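Local coordinates for Lmaj004144AAA protein (PDB 1Y63), which probably acts as a broad-specificity nucleoside monophosphate kinase of the adenylate kinase family (AK6) with ATPase activity, thought to assist late maturation of the small ribosomal subunit, at residues G22-A27 against H39-K44; F101-V106 against E169-R174. All coordinates share one frame; numbering follows the deposited sequence.

In the fold
Both contacts are built on one five-stranded parallel sheet, and they follow each other along the chain: contact 1 is complete before contact 2 begins. Contact 1 joins the start of helix 23-33, at the phosphates of ADP, to strand 37-41, one of the two edge strands, and the turn into helix 42-48. Contact 2 sets strand 103-108, between strands 12-16 and 153-157, against the C-terminal helix 161-178. Their centres lie about 15 Å apart, and Met26 of the first packs on Ile171 of the second. The helix whose start binds the phosphates thus packs on the C-terminal helix, and the two contacts share a packed layer on the sheet.

Contact 1 of 2, residues G22-A27 against H39-K44; sequences GKTSMA and HLEVGK. With MN (manganese (II) ion), chain C; MN (manganese (II) ion), chain B; ADP (adenosine-5'-diphosphate), chain Q.
Thr24 OG1 binds one manganese ion at 2.1 Å and is hydrogen-bonded to Asp89, while its methyl CG2 is the branch nearest Glu41 and His39. The same ion takes ADP O3B and four waters, one of which donates to Glu41 OE2 at 2.7 Å. Glu41 therefore reaches this metal through water, from the second shell. Its carboxylate also meets the threonine directly: OE1 lies 3.8 Å from Thr24 CG2, the two side chains crossing at about a right angle. A chi1 of -168° swings Glu41 CG away from the backbone N, and the extended chain carries the carboxylate past Thr24 CG2 to waters of both manganese ions. OE1 accepts from a ligand of the second ion, which His39 ND1 binds at 2.3 Å together with Glu28.

Ala27 CB packs 3.5 Å from His39 CD2, approaching the ring obliquely, while Thr24 CG2 comes up to CE1. Alanine's small methyl suits a helix lying this near an imidazole. The ring's other nitrogen, NE2, is hydrogen-bonded to Asp89, so metal and carboxylate together fix its rotation.

On the nucleotide side, ADP O2B receives the backbone amides of Gly22 and Lys23 and, at 2.8 Å, Lys23 NZ, whose chain bends back over the phosphate. Glycine suits position 22: it readily adopts the positive phi of 114° and, lacking a side chain, lets adenine N7 come close. Ser25 gives its amide and hydroxyl to ADP O1A, with Ser25 OG at 2.7 Å. Amides at the helix start, a lysine and a metal-binding threonine are the Walker A arrangement; they would be expected to offset the phosphate charge, while Glu41 probably orients the one metal-bound water it accepts from and Asp89 holds Thr24 OG1 and His39 NE2.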
ATOM      1  N   GLY A  22      -3.861   6.901   4.355  1.00 18.24           N
ATOM      2  CA  GLY A  22      -4.314   5.949   5.371  1.00 19.06           C
ATOM      3  C   GLY A  22      -3.877   4.526   5.220  1.00 18.66           C
ATOM      4  O   GLY A  22      -4.520   3.634   5.784  1.00 18.06           O
ATOM      5  N   LYS A  23      -2.804   4.289   4.461  1.00 17.16           N
ATOM      6  CA  LYS A  23      -2.370   2.905   4.138  1.00 16.40           C
ATOM      7  C   LYS A  23      -2.026   2.089   5.360  1.00 16.75           C
ATOM      8  O   LYS A  23      -2.517   0.977   5.549  1.00 16.94           O
ATOM      9  CB  LYS A  23      -1.186   2.921   3.175  1.00 17.89           C
ATOM     10  CG  LYS A  23      -1.397   3.634   1.868  1.00 18.96           C
ATOM     11  CD  LYS A  23      -0.131   3.630   1.045  1.00 17.93           C
ATOM     12  CE  LYS A  23       0.998   4.405   1.655  1.00 17.31           C
ATOM     13  NZ  LYS A  23       0.665   5.870   1.744  1.00 16.88           N
ATOM     14  N   THR A  24      -1.172   2.649   6.214  1.00 17.08           N
ATOM     15  CA  THR A  24      -0.720   1.931   7.394  1.00 16.85           C
ATOM     16  C   THR A  24      -1.868   1.696   8.357  1.00 16.14           C
ATOM     17  O   THR A  24      -2.010   0.577   8.916  1.00 17.71           O
ATOM     18  CB  THR A  24       0.455   2.680   8.055  1.00 18.55           C
ATOM     19  OG1 THR A  24       1.537   2.775   7.117  1.00 19.22           O
ATOM     20  CG2 THR A  24       0.918   1.925   9.327  1.00 21.69           C
ATOM     21  N   SER A  25      -2.711   2.707   8.527  1.00 16.58           N
ATOM     22  CA  SER A  25      -3.890   2.580   9.380  1.00 16.70           C
ATOM     23  C   SER A  25      -4.817   1.464   8.897  1.00 18.09           C
ATOM     24  O   SER A  25      -5.315   0.663   9.686  1.00 17.97           O
ATOM     25  CB  SER A  25      -4.636   3.894   9.484  1.00 18.97           C
ATOM     26  OG  SER A  25      -3.800   4.883  10.064  1.00 19.36           O
ATOM     27  N   MET A  26      -5.074   1.447   7.594  1.00 18.84           N
ATOM     28  CA  MET A  26      -5.940   0.403   7.026  1.00 17.57           C
ATOM     29  C   MET A  26      -5.299  -0.964   7.112  1.00 15.57           C
ATOM     30  O   MET A  26      -5.952  -1.936   7.466  1.00 16.40           O
ATOM     31  CB  MET A  26      -6.341   0.699   5.597  1.00 19.40           C
ATOM     32  CG  MET A  26      -7.344  -0.317   5.071  1.00 21.51           C
ATOM     33  SD  MET A  26      -7.928   0.076   3.416  1.00 21.06           S
ATOM     34  CE  MET A  26      -8.986   1.469   3.794  1.00 19.91           C
ATOM     35  N   ALA A  27      -4.002  -1.053   6.831  1.00 16.63           N
ATOM     36  CA  ALA A  27      -3.318  -2.341   6.902  1.00 14.63           C
ATOM     37  C   ALA A  27      -3.334  -2.880   8.346  1.00 15.95           C
ATOM     38  O   ALA A  27      -3.464  -4.098   8.561  1.00 17.94           O
ATOM     39  CB  ALA A  27      -1.910  -2.217   6.405  1.00 18.44           C
ATOM     40  N   HIS A  39       1.150  -7.819   8.433  1.00 20.86           N
ATOM     41  CA  HIS A  39       1.388  -6.528   7.822  1.00 20.73           C
ATOM     42  C   HIS A  39       2.862  -6.353   7.520  1.00 20.10           C
ATOM     43  O   HIS A  39       3.714  -6.544   8.394  1.00 22.10           O
ATOM     44  CB  HIS A  39       0.937  -5.432   8.793  1.00 22.95           C
ATOM     45  CG  HIS A  39       1.334  -4.036   8.416  1.00 21.46           C
ATOM     46  ND1 HIS A  39       1.757  -3.109   9.352  1.00 19.47           N
ATOM     47  CD2 HIS A  39       1.279  -3.376   7.235  1.00 19.73           C
ATOM     48  CE1 HIS A  39       1.972  -1.949   8.755  1.00 20.74           C
ATOM     49  NE2 HIS A  39       1.697  -2.084   7.472  1.00 19.65           N
ATOM     50  N   LEU A  40       3.159  -6.003   6.281  1.00 19.42           N
ATOM     51  CA  LEU A  40       4.534  -5.653   5.861  1.00 18.70           C
ATOM     52  C   LEU A  40       4.518  -4.172   5.525  1.00 19.61           C
ATOM     53  O   LEU A  40       3.877  -3.750   4.555  1.00 19.36           O
ATOM     54  CB  LEU A  40       4.987  -6.413   4.624  1.00 22.09           C
ATOM     55  CG  LEU A  40       5.279  -7.900   4.656  1.00 27.19           C
ATOM     56  CD1 LEU A  40       4.017  -8.741   4.669  1.00 32.31           C
ATOM     57  CD2 LEU A  40       6.104  -8.226   3.421  1.00 26.50           C
ATOM     58  N   GLU A  41       5.145  -3.369   6.373  1.00 20.03           N
ATOM     59  CA  GLU A  41       5.251  -1.934   6.163  1.00 19.17           C
ATOM     60  C   GLU A  41       6.517  -1.697   5.349  1.00 20.67           C
ATOM     61  O   GLU A  41       7.600  -1.596   5.884  1.00 20.39           O
ATOM     62  CB  GLU A  41       5.258  -1.197   7.532  1.00 22.39           C
ATOM     63  CG  GLU A  41       5.077   0.310   7.480  1.00 20.40           C
ATOM     64  CD  GLU A  41       4.698   0.960   8.825  1.00 23.85           C
ATOM     65  OE1 GLU A  41       4.288   0.269   9.802  1.00 25.44           O
ATOM     66  OE2 GLU A  41       4.847   2.186   8.925  1.00 24.65           O
ATOM     67  N   VAL A  42       6.368  -1.608   4.032  1.00 20.21           N
ATOM     68  CA  VAL A  42       7.530  -1.603   3.147  1.00 18.63           C
ATOM     69  C   VAL A  42       8.469  -0.418   3.370  1.00 19.92           C
ATOM     70  O   VAL A  42       9.699  -0.563   3.253  1.00 21.04           O
ATOM     71  CB  VAL A  42       7.044  -1.697   1.679  1.00 21.57           C
ATOM     72  CG1 VAL A  42       8.209  -1.603   0.707  1.00 21.49           C
ATOM     73  CG2 VAL A  42       6.289  -2.988   1.505  1.00 22.46           C
ATOM     74  N   GLY A  43       7.922   0.749   3.706  1.00 20.48           N
ATOM     75  CA  GLY A  43       8.784   1.894   4.011  1.00 23.52           C
ATOM     76  C   GLY A  43       9.779   1.617   5.149  1.00 21.04           C
ATOM     77  O   GLY A  43      10.927   2.091   5.130  1.00 24.18           O
ATOM     78  N   LYS A  44       9.344   0.859   6.151  1.00 20.62           N
ATOM     79  CA  LYS A  44      10.224   0.448   7.246  1.00 21.63           C
ATOM     80  C   LYS A  44      11.294  -0.513   6.738  1.00 22.79           C
ATOM     81  O   LYS A  44      12.458  -0.397   7.100  1.00 22.29           O
ATOM     82  CB  LYS A  44       9.417  -0.155   8.394  1.00 23.45           C
ATOM     83  CG  LYS A  44       8.610   0.893   9.161  1.00 24.53           C
ATOM     84  CD  LYS A  44       8.037   0.324  10.456  1.00 32.77           C
ATOM     85  CE  LYS A  44       7.441   1.427  11.327  1.00 39.10           C
ATOM     86  NZ  LYS A  44       7.175   0.933  12.708  1.00 41.74           N
TER
HETATM   87 MN    MN C 311       2.524  -3.494  11.476  1.00 19.37          MN
HETATM   88 MN    MN B 302       2.355   4.591   6.360  1.00 12.94          MN
HETATM   89  PB  ADP Q 301      -0.126   6.514   5.253  1.00 13.55           P
HETATM   90  O1B ADP Q 301       0.924   7.597   5.096  1.00 13.55           O
HETATM   91  O2B ADP Q 301      -0.900   6.338   3.963  1.00 12.35           O
HETATM   92  O3B ADP Q 301       0.403   5.210   5.843  1.00 12.14           O
HETATM   93  PA  ADP Q 301      -1.495   6.706   7.809  1.00 13.99           P
HETATM   94  O1A ADP Q 301      -2.174   5.362   7.960  1.00 13.62           O
HETATM   95  O2A ADP Q 301      -0.174   6.882   8.555  1.00 14.81           O
HETATM   96  O3A ADP Q 301      -1.276   7.076   6.278  1.00 11.85           O
HETATM   97  O5' ADP Q 301      -2.504   7.874   8.245  0.50 13.90           O
HETATM   98  C5' ADP Q 301      -1.984   9.039   8.870  0.50 13.24           C
HETATM   99  C4' ADP Q 301      -3.035   9.478   9.861  0.50 10.71           C
HETATM  100  O4' ADP Q 301      -4.258   9.731   9.176  0.50 15.75           O
HETATM  101  C3' ADP Q 301      -3.384   8.427  10.899  0.50 12.86           C
HETATM  102  O3' ADP Q 301      -2.469   8.380  11.990  0.50 14.69           O
HETATM  103  C2' ADP Q 301      -4.761   8.868  11.314  0.50 16.61           C
HETATM  104  O2' ADP Q 301      -4.684  10.013  12.157  0.50 18.42           O
HETATM  105  C1' ADP Q 301      -5.347   9.360  10.018  0.50 15.72           C
HETATM  106  N9  ADP Q 301      -6.175   8.416   9.246  1.00 16.44           N
HETATM  107  C8  ADP Q 301      -5.796   7.405   8.398  1.00 17.22           C
HETATM  108  N7  ADP Q 301      -6.873   6.823   7.826  1.00 16.98           N
HETATM  109  C5  ADP Q 301      -7.975   7.496   8.306  1.00 14.15           C
HETATM  110  C6  ADP Q 301      -9.407   7.377   8.086  1.00 20.07           C
HETATM  111  N6  ADP Q 301      -9.894   6.454   7.234  1.00 18.05           N
HETATM  112  N1  ADP Q 301     -10.193   8.245   8.758  1.00 16.09           N
HETATM  113  C2  ADP Q 301      -9.669   9.177   9.597  1.00 18.29           C
HETATM  114  N3  ADP Q 301      -8.364   9.368   9.865  1.00 16.17           N
HETATM  115  C4  ADP Q 301      -7.494   8.532   9.232  1.00 15.76           C
HETATM  116  O   HOH W   1       4.404   4.020   6.968  1.00 17.53           O
HETATM  117  O   HOH W   2       4.105  -2.015  11.131  1.00 22.88           O
HETATM  118  O   HOH W   3       2.640   3.532   4.519  1.00 15.48           O
HETATM  119  O   HOH W   4       3.210   6.474   5.492  1.00 17.30           O
HETATM  120  O   HOH W   5       2.138   5.532   8.343  1.00 16.23           O

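Contact 2 of 2, residues F101-V106 against E169-R174; sequences FHMVVV and EEIRER
Met103 and Ile171 form the apolar centre of this contact, with the sulfur of one lying against the branched chain of the other. Met103 SD is 3.9 Å from Ile171 CG1 and almost as near to CG2, so the thioether rests on both branches. Met103 can reach that far because chi1 (-172°) points CG away from the backbone N and the next bond is extended as well; only the last torsion bends, turning the methyl toward Arg174. Beside it Val105 CG2 meets Ile171 CD1 at 3.9 Å. Isoleucine suits the place because its ethyl branch serves both strand residues, CG1 against the sulfur and CD1 against the valine, with CG2 adding to the methionine contact. The long, flexible thioether of Met103 in turn reaches both Ile171 and Arg174.

A second kind of contact joins apolar and charged side chains. Met103 CE packs 3.7 Å from Arg174 CB, the two side chains crossing at about a right angle, so the arginine contributes the aliphatic base of its chain. Its charged end is held along the helix instead: Arg174 NE donates to Glu170 OE2 at 3.3 Å with an angle of 164°, a salt bridge one turn apart. The carboxylate lies at the guanidinium edge, close to its plane, and accepts through its anti lone pair.

Ile171 also touches Ile13 of strand 12-16, and Arg174 touches Leu154 of strand 153-157, so the helix runs along the sheet over strands 12-16, 103-108 and 153-157. Helix 169-174 and strand 103-106 run nearly antiparallel, at 169°, with axes 11.0 Å apart. This is the layering of an alpha/beta P-loop NTPase, in which helices pack their apolar sides on a parallel sheet.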
ATOM      1  N   PHE A 101       0.195 -10.655  -5.816  1.00 18.98           N
ATOM      2  CA  PHE A 101      -1.007 -10.016  -5.263  1.00 19.79           C
ATOM      3  C   PHE A 101      -2.330 -10.499  -5.834  1.00 20.26           C
ATOM      4  O   PHE A 101      -2.482 -10.668  -7.056  1.00 21.11           O
ATOM      5  CB  PHE A 101      -0.914  -8.483  -5.374  1.00 17.72           C
ATOM      6  CG  PHE A 101       0.149  -7.895  -4.482  1.00 18.25           C
ATOM      7  CD1 PHE A 101       0.030  -8.016  -3.108  1.00 18.47           C
ATOM      8  CD2 PHE A 101       1.267  -7.293  -4.994  1.00 19.94           C
ATOM      9  CE1 PHE A 101       0.977  -7.532  -2.270  1.00 18.80           C
ATOM     10  CE2 PHE A 101       2.240  -6.790  -4.144  1.00 20.00           C
ATOM     11  CZ  PHE A 101       2.075  -6.889  -2.781  1.00 19.06           C
ATOM     12  N   HIS A 102      -3.292 -10.682  -4.929  1.00 17.84           N
ATOM     13  CA  HIS A 102      -4.656 -11.058  -5.301  1.00 16.96           C
ATOM     14  C   HIS A 102      -5.634  -9.912  -5.273  1.00 18.20           C
ATOM     15  O   HIS A 102      -6.733 -10.060  -5.774  1.00 19.41           O
ATOM     16  CB  HIS A 102      -5.143 -12.176  -4.400  1.00 20.62           C
ATOM     17  CG  HIS A 102      -4.181 -13.298  -4.335  1.00 22.44           C
ATOM     18  ND1 HIS A 102      -3.288 -13.450  -3.298  1.00 21.71           N
ATOM     19  CD2 HIS A 102      -3.881 -14.256  -5.243  1.00 24.88           C
ATOM     20  CE1 HIS A 102      -2.518 -14.496  -3.543  1.00 24.54           C
ATOM     21  NE2 HIS A 102      -2.852 -14.998  -4.722  1.00 28.79           N
ATOM     22  N   MET A 103      -5.224  -8.799  -4.663  1.00 18.72           N
ATOM     23  CA  MET A 103      -6.021  -7.603  -4.527  1.00 18.79           C
ATOM     24  C   MET A 103      -5.086  -6.405  -4.359  1.00 19.33           C
ATOM     25  O   MET A 103      -4.062  -6.491  -3.644  1.00 19.49           O
ATOM     26  CB  MET A 103      -6.960  -7.707  -3.312  1.00 20.59           C
ATOM     27  CG  MET A 103      -7.939  -6.593  -3.207  1.00 25.00           C
ATOM     28  SD  MET A 103      -8.828  -6.699  -1.628  1.00 28.62           S
ATOM     29  CE  MET A 103      -9.285  -8.382  -1.586  1.00 23.53           C
ATOM     30  N   VAL A 104      -5.426  -5.287  -5.006  1.00 18.49           N
ATOM     31  CA  VAL A 104      -4.689  -4.037  -4.825  1.00 16.90           C
ATOM     32  C   VAL A 104      -5.709  -2.970  -4.490  1.00 19.82           C
ATOM     33  O   VAL A 104      -6.671  -2.798  -5.215  1.00 21.07           O
ATOM     34  CB  VAL A 104      -3.899  -3.638  -6.073  1.00 18.07           C
ATOM     35  CG1 VAL A 104      -3.221  -2.294  -5.901  1.00 18.19           C
ATOM     36  CG2 VAL A 104      -2.866  -4.719  -6.379  1.00 21.90           C
ATOM     37  N   VAL A 105      -5.536  -2.321  -3.351  1.00 17.43           N
ATOM     38  CA  VAL A 105      -6.460  -1.298  -2.891  1.00 18.31           C
ATOM     39  C   VAL A 105      -5.755   0.020  -2.967  1.00 17.67           C
ATOM     40  O   VAL A 105      -4.663   0.182  -2.399  1.00 19.00           O
ATOM     41  CB  VAL A 105      -6.872  -1.550  -1.430  1.00 18.27           C
ATOM     42  CG1 VAL A 105      -7.842  -0.504  -0.968  1.00 20.20           C
ATOM     43  CG2 VAL A 105      -7.435  -2.941  -1.256  1.00 18.53           C
ATOM     44  N   VAL A 106      -6.332   0.970  -3.708  1.00 16.69           N
ATOM     45  CA  VAL A 106      -5.748   2.309  -3.815  1.00 16.64           C
ATOM     46  C   VAL A 106      -6.631   3.254  -3.010  1.00 18.28           C
ATOM     47  O   VAL A 106      -7.831   3.360  -3.285  1.00 18.19           O
ATOM     48  CB  VAL A 106      -5.711   2.805  -5.285  1.00 16.93           C
ATOM     49  CG1 VAL A 106      -5.109   4.225  -5.370  1.00 21.10           C
ATOM     50  CG2 VAL A 106      -4.975   1.877  -6.207  1.00 20.05           C
ATOM     51  N   GLU A 169     -14.576  -4.115   5.239  1.00 17.13           N
ATOM     52  CA  GLU A 169     -15.659  -5.064   5.078  1.00 19.48           C
ATOM     53  C   GLU A 169     -15.721  -5.560   3.622  1.00 20.04           C
ATOM     54  O   GLU A 169     -15.865  -6.758   3.363  1.00 21.90           O
ATOM     55  CB  GLU A 169     -16.990  -4.427   5.492  1.00 20.57           C
ATOM     56  CG  GLU A 169     -17.126  -4.060   6.955  0.50 21.52           C
ATOM     57  CD  GLU A 169     -18.540  -4.269   7.489  0.10 22.11           C
ATOM     58  OE1 GLU A 169     -19.513  -3.973   6.762  0.10 20.80           O
ATOM     59  OE2 GLU A 169     -18.679  -4.723   8.644  0.10 23.54           O
ATOM     60  N   GLU A 170     -15.580  -4.644   2.672  1.00 20.15           N
ATOM     61  CA  GLU A 170     -15.532  -5.031   1.260  1.00 18.71           C
ATOM     62  C   GLU A 170     -14.336  -5.952   1.010  1.00 17.97           C
ATOM     63  O   GLU A 170     -14.442  -6.939   0.296  1.00 20.28           O
ATOM     64  CB  GLU A 170     -15.480  -3.798   0.343  1.00 19.02           C
ATOM     65  CG  GLU A 170     -15.441  -4.130  -1.147  1.00 24.75           C
ATOM     66  CD  GLU A 170     -16.787  -4.549  -1.708  1.00 31.97           C
ATOM     67  OE1 GLU A 170     -17.812  -4.248  -1.070  1.00 34.86           O
ATOM     68  OE2 GLU A 170     -16.812  -5.160  -2.796  1.00 37.94           O
ATOM     69  N   ILE A 171     -13.184  -5.637   1.587  1.00 19.27           N
ATOM     70  CA  ILE A 171     -12.001  -6.495   1.453  1.00 16.83           C
ATOM     71  C   ILE A 171     -12.273  -7.889   2.026  1.00 20.51           C
ATOM     72  O   ILE A 171     -11.961  -8.899   1.395  1.00 20.46           O
ATOM     73  CB  ILE A 171     -10.775  -5.832   2.138  1.00 18.07           C
ATOM     74  CG1 ILE A 171     -10.344  -4.601   1.338  1.00 18.77           C
ATOM     75  CG2 ILE A 171      -9.623  -6.809   2.267  1.00 19.04           C
ATOM     76  CD1 ILE A 171      -9.324  -3.703   2.035  1.00 19.40           C
ATOM     77  N   ARG A 172     -12.860  -7.936   3.221  1.00 21.23           N
ATOM     78  CA  ARG A 172     -13.205  -9.197   3.868  1.00 21.09           C
ATOM     79  C   ARG A 172     -14.081 -10.050   2.956  1.00 20.41           C
ATOM     80  O   ARG A 172     -13.861 -11.256   2.809  1.00 21.21           O
ATOM     81  CB  ARG A 172     -13.928  -8.944   5.206  1.00 20.30           C
ATOM     82  CG  ARG A 172     -14.176 -10.213   6.010  1.00 23.89           C
ATOM     83  CD  ARG A 172     -15.193 -10.023   7.122  1.00 29.26           C
ATOM     84  NE  ARG A 172     -14.805  -9.053   8.151  0.50 30.38           N
ATOM     85  CZ  ARG A 172     -14.062  -9.313   9.231  0.50 34.41           C
ATOM     86  NH1 ARG A 172     -13.551 -10.522   9.454  0.50 33.84           N
ATOM     87  NH2 ARG A 172     -13.806  -8.337  10.096  0.50 34.44           N
ATOM     88  N   GLU A 173     -15.078  -9.429   2.337  1.00 21.40           N
ATOM     89  CA  GLU A 173     -15.978 -10.153   1.445  1.00 21.72           C
ATOM     90  C   GLU A 173     -15.247 -10.720   0.241  1.00 22.40           C
ATOM     91  O   GLU A 173     -15.452 -11.885  -0.137  1.00 24.41           O
ATOM     92  CB  GLU A 173     -17.108  -9.248   0.975  1.00 21.95           C
ATOM     93  CG  GLU A 173     -18.104  -8.866   2.042  1.00 24.51           C
ATOM     94  CD  GLU A 173     -19.007  -7.700   1.614  0.50 26.55           C
ATOM     95  OE1 GLU A 173     -18.908  -7.226   0.460  0.50 29.89           O
ATOM     96  OE2 GLU A 173     -19.821  -7.256   2.437  0.50 30.41           O
ATOM     97  N   ARG A 174     -14.385  -9.893  -0.356  1.00 20.65           N
ATOM     98  CA  ARG A 174     -13.589 -10.299  -1.492  1.00 22.62           C
ATOM     99  C   ARG A 174     -12.589 -11.383  -1.128  1.00 22.52           C
ATOM    100  O   ARG A 174     -12.383 -12.310  -1.908  1.00 25.91           O
ATOM    101  CB  ARG A 174     -12.893  -9.103  -2.121  1.00 22.50           C
ATOM    102  CG  ARG A 174     -13.852  -8.124  -2.748  1.00 26.53           C
ATOM    103  CD  ARG A 174     -13.137  -7.014  -3.495  0.50 24.66           C
ATOM    104  NE  ARG A 174     -14.079  -6.204  -4.272  0.50 29.36           N
ATOM    105  CZ  ARG A 174     -13.823  -5.647  -5.459  0.50 27.34           C
ATOM    106  NH1 ARG A 174     -12.647  -5.798  -6.047  0.50 27.62           N
ATOM    107  NH2 ARG A 174     -14.765  -4.925  -6.067  0.50 29.82           N
TER